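Local structure of prolyl endopeptidase (Myxococcus xanthus, 2BKL) at residues 22-30 with 622-633; 548-556 with 667-675. The protein probably cleaves oligopeptides on the carboxyl side of proline, and less readily of alanine, as a serine peptidase of the S9A family. All blocks are in the same frame, centred on the assembly; numbering follows the deposited sequence.

Interaction 1: residues 22-30 with 622-633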
loop_
_atom_site.group_PDB
_atom_site.type_symbol
_atom_site.label_atom_id
_atom_site.label_comp_id
_atom_site.label_asym_id
_atom_site.label_seq_id
_atom_site.Cartn_x
_atom_site.Cartn_y
_atom_site.Cartn_z
ATOM N N ASP A 22 7.295 17.143 -24.792
ATOM C CA ASP A 22 7.747 17.036 -23.409
ATOM C C ASP A 22 8.364 18.384 -22.999
ATOM O O ASP A 22 9.577 18.503 -22.862
ATOM C CB ASP A 22 8.730 15.877 -23.269
ATOM C CG ASP A 22 8.893 15.365 -21.852
ATOM O OD1 ASP A 22 8.621 16.095 -20.855
ATOM O OD2 ASP A 22 9.337 14.212 -21.674
ATOM N N PRO A 23 7.545 19.409 -22.831
ATOM C CA PRO A 23 8.083 20.757 -22.606
ATOM C C PRO A 23 8.917 20.912 -21.362
ATOM O O PRO A 23 9.806 21.772 -21.322
ATOM C CB PRO A 23 6.822 21.638 -22.548
ATOM C CG PRO A 23 5.706 20.713 -22.330
ATOM C CD PRO A 23 6.080 19.399 -22.926
ATOM N N TYR A 24 8.671 20.082 -20.355
ATOM C CA TYR A 24 9.349 20.204 -19.075
ATOM C C TYR A 24 10.308 19.036 -18.808
ATOM O O TYR A 24 10.653 18.771 -17.678
ATOM C CB TYR A 24 8.304 20.370 -17.955
ATOM C CG TYR A 24 7.445 21.564 -18.214
ATOM C CD1 TYR A 24 7.969 22.843 -18.181
ATOM C CD2 TYR A 24 6.116 21.418 -18.598
ATOM C CE1 TYR A 24 7.189 23.950 -18.457
ATOM C CE2 TYR A 24 5.335 22.519 -18.900
ATOM C CZ TYR A 24 5.878 23.793 -18.815
ATOM O OH TYR A 24 5.097 24.883 -19.134
ATOM N N ARG A 25 10.778 18.398 -19.875
ATOM C CA ARG A 25 11.819 17.368 -19.799
ATOM C C ARG A 25 12.990 17.748 -18.881
ATOM O O ARG A 25 13.521 16.899 -18.155
ATOM C CB ARG A 25 12.314 17.052 -21.205
ATOM C CG ARG A 25 13.515 16.109 -21.285
ATOM C CD ARG A 25 13.232 14.700 -20.851
ATOM N NE ARG A 25 12.235 14.096 -21.690
ATOM C CZ ARG A 25 12.422 13.648 -22.924
ATOM N NH1 ARG A 25 13.647 13.594 -23.444
ATOM N NH2 ARG A 25 11.404 13.185 -23.635
ATOM N N TRP A 26 13.401 19.011 -18.889
ATOM C CA TRP A 26 14.550 19.434 -18.113
ATOM C C TRP A 26 14.392 19.241 -16.618
ATOM O O TRP A 26 15.381 19.101 -15.906
ATOM C CB TRP A 26 14.956 20.886 -18.469
ATOM C CG TRP A 26 14.078 21.981 -17.946
ATOM C CD1 TRP A 26 12.971 22.527 -18.549
ATOM C CD2 TRP A 26 14.259 22.702 -16.727
ATOM N NE1 TRP A 26 12.448 23.521 -17.756
ATOM C CE2 TRP A 26 13.224 23.665 -16.639
ATOM C CE3 TRP A 26 15.185 22.635 -15.691
ATOM C CZ2 TRP A 26 13.104 24.540 -15.555
ATOM C CZ3 TRP A 26 15.057 23.502 -14.613
ATOM C CH2 TRP A 26 14.024 24.443 -14.559
ATOM N N LEU A 27 13.143 19.222 -16.140
ATOM C CA LEU A 27 12.887 18.985 -14.722
ATOM C C LEU A 27 13.060 17.549 -14.280
ATOM O O LEU A 27 12.991 17.274 -13.071
ATOM C CB LEU A 27 11.456 19.403 -14.370
ATOM C CG LEU A 27 11.167 20.899 -14.461
ATOM C CD1 LEU A 27 9.697 21.146 -14.287
ATOM C CD2 LEU A 27 11.936 21.638 -13.388
ATOM N N GLU A 28 13.320 16.621 -15.196
ATOM C CA GLU A 28 13.493 15.208 -14.797
ATOM C C GLU A 28 14.726 14.953 -13.942
ATOM O O GLU A 28 14.684 14.172 -13.013
ATOM C CB GLU A 28 13.489 14.262 -16.000
ATOM C CG GLU A 28 12.143 14.166 -16.706
ATOM C CD GLU A 28 12.101 13.200 -17.879
ATOM O OE1 GLU A 28 13.142 12.596 -18.193
ATOM O OE2 GLU A 28 11.010 13.052 -18.490
ATOM N N ASP A 29 15.825 15.623 -14.259
ATOM C CA ASP A 29 17.116 15.322 -13.647
ATOM C C ASP A 29 17.282 16.160 -12.391
ATOM O O ASP A 29 17.606 17.336 -12.450
ATOM C CB ASP A 29 18.227 15.601 -14.649
ATOM C CG ASP A 29 19.595 15.238 -14.109
ATOM O OD1 ASP A 29 19.677 14.639 -13.011
ATOM O OD2 ASP A 29 20.635 15.516 -14.740
ATOM N N GLU A 30 17.060 15.539 -11.244
ATOM C CA GLU A 30 17.109 16.246 -9.978
ATOM C C GLU A 30 18.544 16.585 -9.565
ATOM O O GLU A 30 18.755 17.338 -8.617
ATOM C CB GLU A 30 16.401 15.439 -8.866
ATOM C CG GLU A 30 17.158 14.255 -8.268
ATOM C CD GLU A 30 17.331 13.060 -9.194
ATOM O OE1 GLU A 30 16.626 12.967 -10.227
ATOM O OE2 GLU A 30 18.193 12.190 -8.883
ATOM N N MET A 622 9.933 13.211 -10.309
ATOM C CA MET A 622 9.879 14.062 -11.499
ATOM C C MET A 622 8.432 14.222 -12.020
ATOM O O MET A 622 8.108 15.225 -12.621
ATOM C CB MET A 622 10.807 13.554 -12.609
ATOM C CG MET A 622 10.366 12.286 -13.315
ATOM S SD MET A 622 9.226 12.623 -14.642
ATOM C CE MET A 622 9.115 11.054 -15.467
ATOM N N HIS A 623 7.577 13.227 -11.815
ATOM C CA HIS A 623 6.241 13.295 -12.342
ATOM C C HIS A 623 5.495 14.508 -11.803
ATOM O O HIS A 623 4.892 15.256 -12.554
ATOM C CB HIS A 623 5.423 12.033 -11.995
ATOM C CG HIS A 623 5.927 10.781 -12.627
ATOM N ND1 HIS A 623 5.572 10.390 -13.900
ATOM C CD2 HIS A 623 6.768 9.816 -12.151
ATOM C CE1 HIS A 623 6.152 9.232 -14.170
ATOM N NE2 HIS A 623 6.889 8.869 -13.131
ATOM N N ALA A 624 5.560 14.713 -10.496
ATOM C CA ALA A 624 4.870 15.829 -9.872
ATOM C C ALA A 624 5.467 17.161 -10.338
ATOM O O ALA A 624 4.769 18.128 -10.529
ATOM C CB ALA A 624 4.974 15.675 -8.360
ATOM N N ARG A 625 6.777 17.223 -10.527
ATOM C CA ARG A 625 7.383 18.470 -10.993
ATOM C C ARG A 625 6.900 18.844 -12.384
ATOM O O ARG A 625 6.495 19.986 -12.632
ATOM C CB ARG A 625 8.908 18.371 -11.022
ATOM C CG ARG A 625 9.592 18.099 -9.699
ATOM C CD ARG A 625 11.110 18.411 -9.677
ATOM N NE ARG A 625 11.912 17.442 -10.418
ATOM C CZ ARG A 625 12.459 16.331 -9.937
ATOM N NH1 ARG A 625 12.276 15.969 -8.686
ATOM N NH2 ARG A 625 13.209 15.555 -10.726
ATOM N N LYS A 626 6.971 17.913 -13.313
ATOM C CA LYS A 626 6.552 18.203 -14.685
ATOM C C LYS A 626 5.056 18.562 -14.757
ATOM O O LYS A 626 4.663 19.471 -15.510
ATOM C CB LYS A 626 6.871 17.056 -15.618
ATOM C CG LYS A 626 8.370 16.772 -15.792
ATOM C CD LYS A 626 8.711 16.144 -17.129
ATOM C CE LYS A 626 8.015 14.840 -17.378
ATOM N NZ LYS A 626 8.510 14.174 -18.639
ATOM N N PHE A 627 4.221 17.836 -14.010
ATOM C CA PHE A 627 2.792 18.082 -14.067
ATOM C C PHE A 627 2.455 19.430 -13.469
ATOM O O PHE A 627 1.659 20.155 -14.051
ATOM C CB PHE A 627 2.026 16.949 -13.383
ATOM C CG PHE A 627 0.537 16.997 -13.584
ATOM C CD1 PHE A 627 -0.016 16.604 -14.789
ATOM C CD2 PHE A 627 -0.318 17.443 -12.566
ATOM C CE1 PHE A 627 -1.384 16.573 -14.964
ATOM C CE2 PHE A 627 -1.692 17.452 -12.750
ATOM C CZ PHE A 627 -2.220 17.042 -13.943
ATOM N N VAL A 628 3.036 19.779 -12.319
ATOM C CA VAL A 628 2.736 21.089 -11.702
ATOM C C VAL A 628 3.161 22.221 -12.624
ATOM O O VAL A 628 2.448 23.221 -12.769
ATOM C CB VAL A 628 3.294 21.255 -10.277
ATOM C CG1 VAL A 628 4.709 21.699 -10.247
ATOM C CG2 VAL A 628 2.426 22.270 -9.499
ATOM N N ALA A 629 4.305 22.071 -13.289
ATOM C CA ALA A 629 4.738 23.063 -14.252
ATOM C C ALA A 629 3.746 23.234 -15.389
ATOM O O ALA A 629 3.393 24.350 -15.754
ATOM C CB ALA A 629 6.085 22.694 -14.812
ATOM N N ALA A 630 3.222 22.124 -15.889
ATOM C CA ALA A 630 2.247 22.156 -16.982
ATOM C C ALA A 630 0.939 22.851 -16.550
ATOM O O ALA A 630 0.365 23.633 -17.289
ATOM C CB ALA A 630 1.985 20.748 -17.477
ATOM N N VAL A 631 0.486 22.574 -15.337
ATOM C CA VAL A 631 -0.753 23.163 -14.843
ATOM C C VAL A 631 -0.580 24.668 -14.533
ATOM O O VAL A 631 -1.435 25.491 -14.891
ATOM C CB VAL A 631 -1.283 22.372 -13.634
ATOM C CG1 VAL A 631 -2.457 23.066 -13.001
ATOM C CG2 VAL A 631 -1.662 20.964 -14.061
ATOM N N GLN A 632 0.522 25.027 -13.869
ATOM C CA GLN A 632 0.784 26.432 -13.533
ATOM C C GLN A 632 0.823 27.288 -14.784
ATOM O O GLN A 632 0.333 28.401 -14.785
ATOM C CB GLN A 632 2.114 26.611 -12.782
ATOM C CG GLN A 632 2.069 26.068 -11.362
ATOM C CD GLN A 632 3.371 26.190 -10.621
ATOM O OE1 GLN A 632 4.421 26.403 -11.217
ATOM N NE2 GLN A 632 3.316 26.018 -9.298
ATOM N N ASN A 633 1.392 26.745 -15.853
ATOM C CA ASN A 633 1.642 27.496 -17.061
ATOM C C ASN A 633 0.623 27.267 -18.147
ATOM O O ASN A 633 0.817 27.730 -19.280
ATOM C CB ASN A 633 3.063 27.205 -17.523
ATOM C CG ASN A 633 4.078 27.822 -16.566
ATOM O OD1 ASN A 633 4.266 29.037 -16.567
ATOM N ND2 ASN A 633 4.636 27.006 -15.680
HETATM O O HOH W 1 13.857 12.882 -9.838
#
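The ring of Tyr24 lies flat on helix 622-632, with the methyl of Ala629 as the bump beneath it. Ala629 CB sits 3.8 Å from the ring centroid of Tyr24, only 8° off the ring normal, a CH-pi contact. Pro23 CB covers the opposite face near the rim. The small Ala630 lets the ring settle: Tyr24 CE2 comes within 3.7 Å of Ala630 CA. At the far end the hydroxyl of Tyr24 rests against CB of Asn633.

Leu27 CD1 fits into the hollow between the carbonyl oxygen of Arg625 and Ala629 CB, 4.0 Å from the latter. The Leu27 carbonyl is gripped side-on by Arg625. NE and NH2 of Arg625 both lie 2.9 Å from Leu27 O, which is almost in the guanidinium plane. Met622 CA packs over one face of that guanidinium. A water joins Arg625 NH2 to Glu30 OE1.

Lys626 runs under the turn, CD against the Tyr24 carbonyl oxygen. A bend at chi3 (-59°) lifts its amine between two carboxylates. NZ of Lys626 lies 2.9 Å from Asp22 OD1, on the syn side, and 2.7 Å from Glu28 OE2, at the anti lone pair. Arg25 holds Asp22 OD2, completing a salt-bridge network. Tyr596 also bonds Asp22 OD1, while Asp561 pairs with Lys626 and Arg564 with Glu28.

The contact seats the loop between strand 18-21 and helix 33-51 on helix 622-632; as in other prolyl oligopeptidases, both probably belong to the catalytic domain. Helix 33-51 touches Arg625. The other side of helix 622-632 packs on strands 607-613 and 641-646.

Interaction 2: residues 548-556 with 667-675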
loop_
_atom_site.group_PDB
_atom_site.type_symbol
_atom_site.label_atom_id
_atom_site.label_comp_id
_atom_site.label_asym_id
_atom_site.label_seq_id
_atom_site.Cartn_x
_atom_site.Cartn_y
_atom_site.Cartn_z
ATOM N N GLU A 548 -14.279 19.969 -15.230
ATOM C CA GLU A 548 -15.521 20.579 -14.803
ATOM C C GLU A 548 -16.256 19.854 -13.701
ATOM O O GLU A 548 -17.132 20.431 -13.078
ATOM C CB GLU A 548 -16.437 20.807 -16.015
ATOM C CG GLU A 548 -17.114 19.569 -16.567
ATOM C CD GLU A 548 -16.246 18.652 -17.446
ATOM O OE1 GLU A 548 -15.057 18.938 -17.731
ATOM O OE2 GLU A 548 -16.804 17.645 -17.933
ATOM N N LEU A 549 -15.909 18.604 -13.440
ATOM C CA LEU A 549 -16.574 17.846 -12.361
ATOM C C LEU A 549 -16.030 18.142 -10.963
ATOM O O LEU A 549 -16.650 17.740 -9.985
ATOM C CB LEU A 549 -16.458 16.340 -12.601
ATOM C CG LEU A 549 -17.107 15.731 -13.822
ATOM C CD1 LEU A 549 -16.874 14.226 -13.887
ATOM C CD2 LEU A 549 -18.594 16.016 -13.841
ATOM N N TYR A 550 -14.893 18.816 -10.869
ATOM C CA TYR A 550 -14.114 18.892 -9.640
ATOM C C TYR A 550 -13.744 20.321 -9.277
ATOM O O TYR A 550 -13.465 21.141 -10.160
ATOM C CB TYR A 550 -12.833 18.068 -9.799
ATOM C CG TYR A 550 -13.069 16.667 -10.346
ATOM C CD1 TYR A 550 -13.671 15.688 -9.560
ATOM C CD2 TYR A 550 -12.715 16.323 -11.641
ATOM C CE1 TYR A 550 -13.886 14.430 -10.050
ATOM C CE2 TYR A 550 -12.935 15.059 -12.166
ATOM C CZ TYR A 550 -13.533 14.102 -11.357
ATOM O OH TYR A 550 -13.786 12.864 -11.861
ATOM N N GLY A 551 -13.768 20.626 -7.983
ATOM C CA GLY A 551 -13.350 21.909 -7.464
ATOM C C GLY A 551 -11.887 21.952 -7.037
ATOM O O GLY A 551 -11.221 23.006 -7.135
ATOM N N ALA A 552 -11.378 20.821 -6.565
ATOM C CA ALA A 552 -9.993 20.746 -6.105
ATOM C C ALA A 552 -9.465 19.328 -6.232
ATOM O O ALA A 552 -10.236 18.348 -6.230
ATOM C CB ALA A 552 -9.889 21.242 -4.695
ATOM N N VAL A 553 -8.145 19.230 -6.325
ATOM C CA VAL A 553 -7.449 17.954 -6.486
ATOM C C VAL A 553 -6.259 17.963 -5.555
ATOM O O VAL A 553 -5.462 18.928 -5.553
ATOM C CB VAL A 553 -6.948 17.792 -7.914
ATOM C CG1 VAL A 553 -6.080 16.550 -8.103
ATOM C CG2 VAL A 553 -8.085 17.799 -8.924
ATOM N N VAL A 554 -6.113 16.904 -4.787
ATOM C CA VAL A 554 -4.928 16.640 -3.980
ATOM C C VAL A 554 -4.276 15.384 -4.557
ATOM O O VAL A 554 -4.892 14.318 -4.579
ATOM C CB VAL A 554 -5.246 16.458 -2.485
ATOM C CG1 VAL A 554 -3.939 16.283 -1.698
ATOM C CG2 VAL A 554 -6.037 17.650 -1.948
ATOM N N CYS A 555 -3.022 15.519 -5.006
ATOM C CA CYS A 555 -2.360 14.479 -5.816
ATOM C C CYS A 555 -1.060 14.177 -5.108
ATOM O O CYS A 555 -0.172 15.027 -5.061
ATOM C CB CYS A 555 -2.148 15.017 -7.236
ATOM S SG CYS A 555 -1.291 13.920 -8.352
ATOM N N ALA A 556 -0.928 12.995 -4.526
ATOM C CA ALA A 556 0.235 12.611 -3.726
ATOM C C ALA A 556 1.127 11.623 -4.444
ATOM O O ALA A 556 0.660 10.696 -5.126
ATOM C CB ALA A 556 -0.197 12.015 -2.381
ATOM N N LEU A 667 -3.213 20.060 3.991
ATOM C CA LEU A 667 -4.225 19.485 3.124
ATOM C C LEU A 667 -5.573 20.078 3.395
ATOM O O LEU A 667 -6.222 20.578 2.481
ATOM C CB LEU A 667 -4.270 17.961 3.325
ATOM C CG LEU A 667 -5.058 17.136 2.297
ATOM C CD1 LEU A 667 -4.591 15.651 2.347
ATOM C CD2 LEU A 667 -6.534 17.223 2.480
ATOM N N TYR A 668 -6.008 20.061 4.652
ATOM C CA TYR A 668 -7.380 20.453 4.957
ATOM C C TYR A 668 -7.544 21.969 4.913
ATOM O O TYR A 668 -8.606 22.451 4.500
ATOM C CB TYR A 668 -7.931 19.773 6.247
ATOM C CG TYR A 668 -8.239 18.299 5.972
ATOM C CD1 TYR A 668 -9.393 17.945 5.300
ATOM C CD2 TYR A 668 -7.376 17.278 6.374
ATOM C CE1 TYR A 668 -9.684 16.607 5.002
ATOM C CE2 TYR A 668 -7.670 15.920 6.100
ATOM C CZ TYR A 668 -8.837 15.606 5.405
ATOM O OH TYR A 668 -9.166 14.293 5.074
ATOM N N SER A 669 -6.505 22.740 5.247
ATOM C CA SER A 669 -6.590 24.184 5.076
ATOM C C SER A 669 -6.640 24.599 3.582
ATOM O O SER A 669 -7.382 25.508 3.242
ATOM C CB SER A 669 -5.533 24.920 5.905
ATOM O OG SER A 669 -4.227 24.795 5.380
ATOM N N PHE A 670 -5.929 23.896 2.696
ATOM C CA PHE A 670 -6.058 24.053 1.247
ATOM C C PHE A 670 -7.510 23.828 0.826
ATOM O O PHE A 670 -8.102 24.626 0.112
ATOM C CB PHE A 670 -5.109 23.067 0.535
ATOM C CG PHE A 670 -5.380 22.883 -0.938
ATOM C CD1 PHE A 670 -4.972 23.835 -1.882
ATOM C CD2 PHE A 670 -6.006 21.744 -1.393
ATOM C CE1 PHE A 670 -5.201 23.643 -3.253
ATOM C CE2 PHE A 670 -6.241 21.547 -2.714
ATOM C CZ PHE A 670 -5.840 22.504 -3.659
ATOM N N LEU A 671 -8.092 22.733 1.290
ATOM C CA LEU A 671 -9.464 22.413 0.933
ATOM C C LEU A 671 -10.440 23.474 1.428
ATOM O O LEU A 671 -11.357 23.880 0.681
ATOM C CB LEU A 671 -9.861 21.013 1.428
ATOM C CG LEU A 671 -9.130 19.851 0.739
ATOM C CD1 LEU A 671 -9.624 18.528 1.286
ATOM C CD2 LEU A 671 -9.310 19.894 -0.779
ATOM N N PHE A 672 -10.272 23.900 2.682
ATOM C CA PHE A 672 -11.179 24.889 3.258
ATOM C C PHE A 672 -11.110 26.153 2.433
ATOM O O PHE A 672 -12.122 26.805 2.234
ATOM C CB PHE A 672 -10.785 25.225 4.703
ATOM C CG PHE A 672 -11.139 24.187 5.714
ATOM C CD1 PHE A 672 -12.081 23.201 5.459
ATOM C CD2 PHE A 672 -10.558 24.232 6.965
ATOM C CE1 PHE A 672 -12.407 22.261 6.445
ATOM C CE2 PHE A 672 -10.870 23.288 7.933
ATOM C CZ PHE A 672 -11.807 22.312 7.661
ATOM N N GLN A 673 -9.914 26.532 1.977
ATOM C CA GLN A 673 -9.750 27.735 1.152
ATOM C C GLN A 673 -10.442 27.582 -0.185
ATOM O O GLN A 673 -11.292 28.390 -0.570
ATOM C CB GLN A 673 -8.268 28.051 0.934
ATOM C CG GLN A 673 -8.003 29.196 -0.037
ATOM C CD GLN A 673 -8.436 30.541 0.474
ATOM O OE1 GLN A 673 -8.913 31.378 -0.313
ATOM N NE2 GLN A 673 -8.269 30.782 1.767
ATOM N N VAL A 674 -10.097 26.524 -0.916
ATOM C CA VAL A 674 -10.473 26.454 -2.323
ATOM C C VAL A 674 -11.906 25.996 -2.529
ATOM O O VAL A 674 -12.489 26.317 -3.556
ATOM C CB VAL A 674 -9.459 25.594 -3.153
ATOM C CG1 VAL A 674 -8.078 26.177 -3.043
ATOM C CG2 VAL A 674 -9.470 24.163 -2.741
ATOM N N LEU A 675 -12.493 25.293 -1.562
ATOM C CA LEU A 675 -13.918 24.952 -1.598
ATOM C C LEU A 675 -14.779 25.945 -0.790
ATOM O O LEU A 675 -16.006 25.742 -0.669
ATOM C CB LEU A 675 -14.135 23.546 -1.093
ATOM C CG LEU A 675 -13.327 22.454 -1.791
ATOM C CD1 LEU A 675 -13.683 21.113 -1.158
ATOM C CD2 LEU A 675 -13.496 22.410 -3.314
#
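Val554 and Ala552 point from strand 552-556 into the side of helix 667-674, and Phe670 lies against both. The ring of Phe670 starts from a CB directed at the strand. CG stands opposite the backbone N (chi1 166°), which sends the ring across the strand's direction, beside Val554 and Ala552. Phe670 CD2 meets Val554 CG2 at 4.1 Å. Phe670 CE2, one atom further, is 4.0 Å from Val554 CG2 and 4.2 Å from Ala552 CB. Phe670 CE2 also comes within 3.9 Å of the carbonyl oxygen of Val553. CZ of Phe670 ends near that same oxygen. On one face, toward the rim, the ring carries CG2 of Val674, its neighbour one helical turn on. Beyond the strand it touches Leu609 of strand 607-613.

This is a helix packed on the sheet of an alpha/beta-hydrolase fold. The strand and the helix run nearly antiparallel, at 164°, with their axes 9.6 Å apart. Strand 552-556 lies inside the sheet, between strands 527-532 and 607-613. The side-chain contacts are apolar.

Replacing Phe670 by an alanine would probably open a gap beside Val554 CG2 and Ala552 CB and leave the Val674 methyl without the ring it rests on.

The other helix residues close round the same two strand side chains. Val674 CG2 presses on Ala552 CB at 3.5 Å, and Leu675 CD2 meets that methyl from the end of the helix. Leu671 CD2 touches both Ala552 CB and Val554 CG2. Leu667 CD1 reaches Val554 CG1 at 4.1 Å.

From the N terminus, the chain passes through 22-30 before it builds the propeller. It then returns to the hydrolase domain and reaches strand 552-556. Helix 622-632 follows, and there interaction 1 closes a loop of nearly 600 residues that takes in the whole propeller. The chain continues to helix 657-674, where interaction 2 closes a shorter loop of about 110 residues. The segments alternate, so the two loops cross. The centres of interactions 1 and 2 are about 21 Å apart, and their atoms do not touch. Interaction 1 probably ties the N-terminal part of the hydrolase domain to its C-terminal part, across the propeller insertion. Interaction 2 fastens the C-terminal helix to the central sheet. Strand 607-613 touches both helices.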